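Local atomic coordinates of ABC transporter binding protein AcbH (Actinoplanes, PDB entry 3OO8), a protein that binds beta-D-galactopyranose with an exclusive preference, serving as the extracellular solute receptor of an ABC transporter. Residues T104-V109 with F303-K308; D108-I113 with G130-V135. The protein carries 2 engineered substitutions. One frame throughout, in Å; residues are numbered along the deposited sequence.

Interactions 1 and 2 use neighbouring parts of helix 107-113 and share D108 and V109; their centres lie 8 Å apart. Interaction 1 ties the entry to the helix to the chain leaving strand 301-304, whereas interaction 2 packs the helix itself against the chain entering strand 134-147. These two strands are antiparallel neighbours in one sheet. Direct joints also connect the contacts: I106 N lies 2.8 Å from Y132 O and D107 OD2 lies 2.6 Å from H131 ND1, both probable hydrogen bonds. Interaction 1 is away from the galactose site, while in interaction 2 the L134 side chain is about 9 Å from that of the galactose-binding residue R373, with no galactose bound here.

Interaction 1: residues T104-V109 with F303-K308; sequences TPIDDV and FILPKK
T104 and L305 join backbone to backbone where the chain leaves strand 301-304 of the class 2 solute-binding-protein fold and runs beside the approach to helix 107-113. T104 N donates to L305 O at 2.9 Å; the N-H...O angle of 170° shows a nearly straight bond, and the amide arrives along the C=O axis. The return link runs through a water, which accepts from L305 N at 2.9 Å and may donate to T104 O, although it has other acceptors to serve. The two links resemble an antiparallel hydrogen-bonded pair opened on one side to admit a water.

The side chain of T104 fits against two residues. With chi1 at -69°, its CG2 lies anti to the backbone N, and OG1, placed beside that N, comes to 3.3 Å from K307 CA. OG1 also hydrogen-bonds a glycerol, probably from the crystallisation liquor. K307 runs its aliphatic base past this hydroxyl, CB lying 3.8 Å from T104 OG1, before a bend at chi3 leads to the hydrogen bond between its NZ and G101 O. Further along, in the first helical turn, D108 OD1 accepts from V109 N, and OD2 forms a salt bridge with K316.

L305 supplies the apolar part of the contact. Its CG stands anti to the backbone N (chi1 -155°), which lets the two methyls reach T104 and I106 separately. CD2 lies 3.8 Å from T104 CB. The side chain of I106, the N-cap residue of the helix, crosses the leucine obliquely and meets it methyl to methyl, I106 CG2 to L305 CD1 at 3.9 Å.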
loop_
_atom_site.group_PDB
_atom_site.type_symbol
_atom_site.label_atom_id
_atom_site.label_comp_id
_atom_site.label_asym_id
_atom_site.label_seq_id
_atom_site.Cartn_x
_atom_site.Cartn_y
_atom_site.Cartn_z
ATOM N N THR A 104 -14.385 16.261 8.678
ATOM C CA THR A 104 -15.808 16.043 8.881
ATOM C C THR A 104 -16.111 14.564 8.712
ATOM O O THR A 104 -15.695 13.965 7.720
ATOM C CB THR A 104 -16.602 16.880 7.852
ATOM O OG1 THR A 104 -16.442 18.259 8.189
ATOM C CG2 THR A 104 -18.084 16.555 7.903
ATOM N N PRO A 105 -16.785 13.937 9.686
ATOM C CA PRO A 105 -17.161 12.549 9.495
ATOM C C PRO A 105 -18.214 12.403 8.384
ATOM O O PRO A 105 -19.035 13.327 8.151
ATOM C CB PRO A 105 -17.717 12.138 10.860
ATOM C CG PRO A 105 -18.260 13.382 11.412
ATOM C CD PRO A 105 -17.361 14.493 10.937
ATOM N N ILE A 106 -18.168 11.274 7.679
ATOM C CA ILE A 106 -19.038 11.050 6.535
ATOM C C ILE A 106 -19.823 9.747 6.636
ATOM O O ILE A 106 -20.009 9.008 5.657
ATOM C CB ILE A 106 -18.245 11.156 5.207
ATOM C CG1 ILE A 106 -17.009 10.270 5.291
ATOM C CG2 ILE A 106 -17.772 12.597 4.987
ATOM C CD1 ILE A 106 -16.371 10.055 3.924
ATOM N N ASP A 107 -20.378 9.509 7.831
ATOM C CA ASP A 107 -21.164 8.314 8.041
ATOM C C ASP A 107 -22.366 8.362 7.107
ATOM O O ASP A 107 -22.850 7.321 6.683
ATOM C CB ASP A 107 -21.643 8.202 9.499
ATOM C CG ASP A 107 -20.504 8.040 10.485
ATOM O OD1 ASP A 107 -19.428 7.565 10.081
ATOM O OD2 ASP A 107 -20.690 8.342 11.680
ATOM N N ASP A 108 -22.885 9.568 6.857
ATOM C CA ASP A 108 -24.011 9.737 5.955
ATOM C C ASP A 108 -23.726 9.327 4.505
ATOM O O ASP A 108 -24.522 8.633 3.878
ATOM C CB ASP A 108 -24.662 11.129 6.071
ATOM C CG ASP A 108 -23.685 12.280 5.910
ATOM O OD1 ASP A 108 -22.453 12.096 5.683
ATOM O OD2 ASP A 108 -24.168 13.429 5.983
ATOM N N VAL A 109 -22.560 9.714 3.994
ATOM C CA VAL A 109 -22.103 9.249 2.691
ATOM C C VAL A 109 -22.048 7.729 2.680
ATOM O O VAL A 109 -22.501 7.090 1.733
ATOM C CB VAL A 109 -20.683 9.795 2.395
ATOM C CG1 VAL A 109 -20.092 9.145 1.122
ATOM C CG2 VAL A 109 -20.736 11.331 2.248
ATOM N N PHE A 303 -10.268 10.152 -0.660
ATOM C CA PHE A 303 -10.642 11.558 -0.498
ATOM C C PHE A 303 -11.218 11.789 0.879
ATOM O O PHE A 303 -11.814 10.879 1.471
ATOM C CB PHE A 303 -11.678 11.945 -1.557
ATOM C CG PHE A 303 -11.201 11.622 -2.935
ATOM C CD1 PHE A 303 -10.394 12.513 -3.601
ATOM C CD2 PHE A 303 -11.512 10.387 -3.520
ATOM C CE1 PHE A 303 -9.862 12.185 -4.860
ATOM C CE2 PHE A 303 -11.001 10.043 -4.792
ATOM C CZ PHE A 303 -10.188 10.958 -5.470
ATOM N N ILE A 304 -10.972 12.998 1.366
ATOM C CA ILE A 304 -11.452 13.432 2.674
ATOM C C ILE A 304 -12.223 14.746 2.550
ATOM O O ILE A 304 -12.134 15.470 1.545
ATOM C CB ILE A 304 -10.291 13.681 3.650
ATOM C CG1 ILE A 304 -9.338 14.753 3.074
ATOM C CG2 ILE A 304 -9.610 12.352 3.983
ATOM C CD1 ILE A 304 -8.138 15.113 3.979
ATOM N N LEU A 305 -12.978 15.046 3.606
ATOM C CA LEU A 305 -13.771 16.276 3.689
ATOM C C LEU A 305 -13.254 17.164 4.841
ATOM O O LEU A 305 -13.593 16.916 6.019
ATOM C CB LEU A 305 -15.229 15.890 3.945
ATOM C CG LEU A 305 -16.351 16.873 3.511
ATOM C CD1 LEU A 305 -17.737 16.186 3.567
ATOM C CD2 LEU A 305 -16.324 18.185 4.332
ATOM N N PRO A 306 -12.439 18.180 4.524
ATOM C CA PRO A 306 -11.855 19.039 5.568
ATOM C C PRO A 306 -12.941 19.709 6.385
ATOM O O PRO A 306 -13.871 20.277 5.806
ATOM C CB PRO A 306 -11.078 20.075 4.766
ATOM C CG PRO A 306 -10.614 19.283 3.521
ATOM C CD PRO A 306 -11.874 18.495 3.200
ATOM N N LYS A 307 -12.867 19.578 7.708
ATOM C CA LYS A 307 -13.880 20.238 8.556
ATOM C C LYS A 307 -14.023 21.730 8.244
ATOM O O LYS A 307 -15.145 22.254 8.244
ATOM C CB LYS A 307 -13.598 20.048 10.055
ATOM C CG LYS A 307 -14.702 20.654 10.937
ATOM C CD LYS A 307 -14.460 20.478 12.425
ATOM C CE LYS A 307 -14.759 19.067 12.915
ATOM N NZ LYS A 307 -14.408 18.872 14.369
ATOM N N LYS A 308 -12.907 22.404 7.979
ATOM C CA LYS A 308 -12.885 23.846 7.701
ATOM C C LYS A 308 -13.227 24.175 6.254
ATOM O O LYS A 308 -13.287 25.353 5.859
ATOM C CB LYS A 308 -11.563 24.496 8.143
ATOM C CG LYS A 308 -11.294 24.452 9.637
ATOM C CD LYS A 308 -10.122 25.377 10.004
ATOM C CE LYS A 308 -10.591 26.831 10.076
ATOM N NZ LYS A 308 -9.482 27.833 10.092
HETATM O O HOH W 1 -13.339 13.591 6.043
#

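Interaction 2: residues D108-I113 with G130-V135; sequences DVWDKI and GHYYLV
W110 NE1 donates to L134 O at 2.9 Å, with an N-H...O angle of 149°. The acceptor lies at the indole edge, close to the ring plane, but the donor is tilted well off the L134 carbonyl plane and the bond is bent.

Y132 takes one face in an offset stack: its ring centroid is 3.7 Å from that of the five-membered ring, and the planes are only 6° apart. At the pyrrole end W110 CD1 comes to 3.4 Å from Y132 CB, and W110 CB makes a CH-pi contact over the phenol face; the overlap also runs onto the six-membered ring, where CD2 and CE3 lie over Y132 CD1 and CE1. On the opposite indole face, I113 CD1 sits 3.9 Å above the plane, brought there by a first torsion that sets CG1 between the backbone N and the carbonyl carbon (chi1 69°). That same methyl is 4.2 Å from V135 CG1, while V135 CG2 meets V109 CG1 at 4.1 Å.

A leucine in place of W110 would probably leave L134 O without its indole donor and Y132 without the flat surface its ring stacks on.

This mostly buried layer, with Y132 OH bonded to a glycerol probably from the crystallisation liquor, packs helix 107-113 of the class 2 solute-binding-protein fold onto its sheet, at the chain entering strand 134-147: K122 of helix 119-124 touches both stacked residues, F117 meets the indole, and L319 and I322 of helix 312-322 pack on V135.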
loop_
_atom_site.group_PDB
_atom_site.type_symbol
_atom_site.label_atom_id
_atom_site.label_comp_id
_atom_site.label_asym_id
_atom_site.label_seq_id
_atom_site.Cartn_x
_atom_site.Cartn_y
_atom_site.Cartn_z
ATOM N N ASP A 108 -22.885 9.568 6.857
ATOM C CA ASP A 108 -24.011 9.737 5.955
ATOM C C ASP A 108 -23.726 9.327 4.505
ATOM O O ASP A 108 -24.522 8.633 3.878
ATOM C CB ASP A 108 -24.662 11.129 6.071
ATOM C CG ASP A 108 -23.685 12.280 5.910
ATOM O OD1 ASP A 108 -22.453 12.096 5.683
ATOM O OD2 ASP A 108 -24.168 13.429 5.983
ATOM N N VAL A 109 -22.560 9.714 3.994
ATOM C CA VAL A 109 -22.103 9.249 2.691
ATOM C C VAL A 109 -22.048 7.729 2.680
ATOM O O VAL A 109 -22.501 7.090 1.733
ATOM C CB VAL A 109 -20.683 9.795 2.395
ATOM C CG1 VAL A 109 -20.092 9.145 1.122
ATOM C CG2 VAL A 109 -20.736 11.331 2.248
ATOM N N TRP A 110 -21.502 7.149 3.749
ATOM C CA TRP A 110 -21.346 5.700 3.845
ATOM C C TRP A 110 -22.651 4.911 3.977
ATOM O O TRP A 110 -22.733 3.773 3.549
ATOM C CB TRP A 110 -20.275 5.338 4.900
ATOM C CG TRP A 110 -18.854 5.404 4.321
ATOM C CD1 TRP A 110 -18.051 6.489 4.249
ATOM C CD2 TRP A 110 -18.146 4.320 3.738
ATOM N NE1 TRP A 110 -16.834 6.140 3.652
ATOM C CE2 TRP A 110 -16.885 4.812 3.333
ATOM C CE3 TRP A 110 -18.462 2.977 3.513
ATOM C CZ2 TRP A 110 -15.928 4.004 2.721
ATOM C CZ3 TRP A 110 -17.518 2.158 2.903
ATOM C CH2 TRP A 110 -16.253 2.682 2.515
ATOM N N ASP A 111 -23.693 5.570 4.487
ATOM C CA ASP A 111 -25.015 4.951 4.516
ATOM C C ASP A 111 -25.462 4.672 3.068
ATOM O O ASP A 111 -26.187 3.710 2.798
ATOM C CB ASP A 111 -26.022 5.905 5.179
ATOM C CG ASP A 111 -25.836 6.040 6.678
ATOM O OD1 ASP A 111 -25.231 5.152 7.312
ATOM O OD2 ASP A 111 -26.326 7.053 7.226
ATOM N N LYS A 112 -25.025 5.507 2.131
ATOM C CA LYS A 112 -25.409 5.331 0.730
ATOM C C LYS A 112 -24.450 4.431 -0.045
ATOM O O LYS A 112 -24.871 3.612 -0.880
ATOM C CB LYS A 112 -25.472 6.703 0.075
ATOM C CG LYS A 112 -25.418 6.710 -1.439
ATOM C CD LYS A 112 -26.791 6.597 -2.075
ATOM C CE LYS A 112 -26.719 7.099 -3.517
ATOM N NZ LYS A 112 -27.923 6.733 -4.312
ATOM N N ILE A 113 -23.158 4.568 0.218
ATOM C CA ILE A 113 -22.212 3.800 -0.579
ATOM C C ILE A 113 -21.689 2.511 0.051
ATOM O O ILE A 113 -21.032 1.733 -0.634
ATOM C CB ILE A 113 -20.970 4.630 -0.963
ATOM C CG1 ILE A 113 -20.113 4.909 0.272
ATOM C CG2 ILE A 113 -21.377 5.965 -1.608
ATOM C CD1 ILE A 113 -18.783 5.580 -0.071
ATOM N N GLY A 130 -14.281 5.328 15.173
ATOM C CA GLY A 130 -15.232 4.479 14.486
ATOM C C GLY A 130 -16.068 5.180 13.416
ATOM O O GLY A 130 -16.797 4.501 12.706
ATOM N N HIS A 131 -15.970 6.500 13.317
ATOM C CA HIS A 131 -16.669 7.222 12.235
ATOM C C HIS A 131 -15.883 7.057 10.943
ATOM O O HIS A 131 -14.657 6.902 10.973
ATOM C CB HIS A 131 -16.751 8.719 12.493
ATOM C CG HIS A 131 -17.674 9.073 13.618
ATOM N ND1 HIS A 131 -19.029 8.826 13.565
ATOM C CD2 HIS A 131 -17.440 9.643 14.825
ATOM C CE1 HIS A 131 -19.591 9.222 14.694
ATOM N NE2 HIS A 131 -18.649 9.721 15.477
ATOM N N TYR A 132 -16.593 7.168 9.820
ATOM C CA TYR A 132 -15.929 7.181 8.508
ATOM C C TYR A 132 -15.392 8.580 8.195
ATOM O O TYR A 132 -16.041 9.572 8.484
ATOM C CB TYR A 132 -16.954 6.843 7.428
ATOM C CG TYR A 132 -17.354 5.389 7.370
ATOM C CD1 TYR A 132 -16.521 4.446 6.761
ATOM C CD2 TYR A 132 -18.558 4.941 7.909
ATOM C CE1 TYR A 132 -16.864 3.111 6.710
ATOM C CE2 TYR A 132 -18.908 3.586 7.847
ATOM C CZ TYR A 132 -18.057 2.677 7.239
ATOM O OH TYR A 132 -18.386 1.347 7.125
ATOM N N TYR A 133 -14.205 8.664 7.587
ATOM C CA TYR A 133 -13.578 9.935 7.216
ATOM C C TYR A 133 -13.061 9.953 5.774
ATOM O O TYR A 133 -12.778 11.016 5.225
ATOM C CB TYR A 133 -12.448 10.319 8.201
ATOM C CG TYR A 133 -12.974 10.635 9.585
ATOM C CD1 TYR A 133 -13.468 11.889 9.859
ATOM C CD2 TYR A 133 -12.946 9.660 10.594
ATOM C CE1 TYR A 133 -13.956 12.204 11.136
ATOM C CE2 TYR A 133 -13.435 9.959 11.861
ATOM C CZ TYR A 133 -13.927 11.227 12.107
ATOM O OH TYR A 133 -14.388 11.536 13.375
ATOM N N LEU A 134 -12.925 8.765 5.190
ATOM C CA LEU A 134 -12.356 8.637 3.851
ATOM C C LEU A 134 -13.330 7.948 2.903
ATOM O O LEU A 134 -14.040 7.014 3.309
ATOM C CB LEU A 134 -11.094 7.762 3.927
ATOM C CG LEU A 134 -10.223 7.618 2.646
ATOM C CD1 LEU A 134 -9.193 8.744 2.571
ATOM C CD2 LEU A 134 -9.552 6.244 2.542
ATOM N N VAL A 135 -13.302 8.351 1.622
ATOM C CA VAL A 135 -13.892 7.507 0.568
ATOM C C VAL A 135 -12.734 6.994 -0.277
ATOM O O VAL A 135 -12.041 7.815 -0.875
ATOM C CB VAL A 135 -14.813 8.241 -0.388
ATOM C CG1 VAL A 135 -15.251 7.250 -1.488
ATOM C CG2 VAL A 135 -16.046 8.744 0.353
#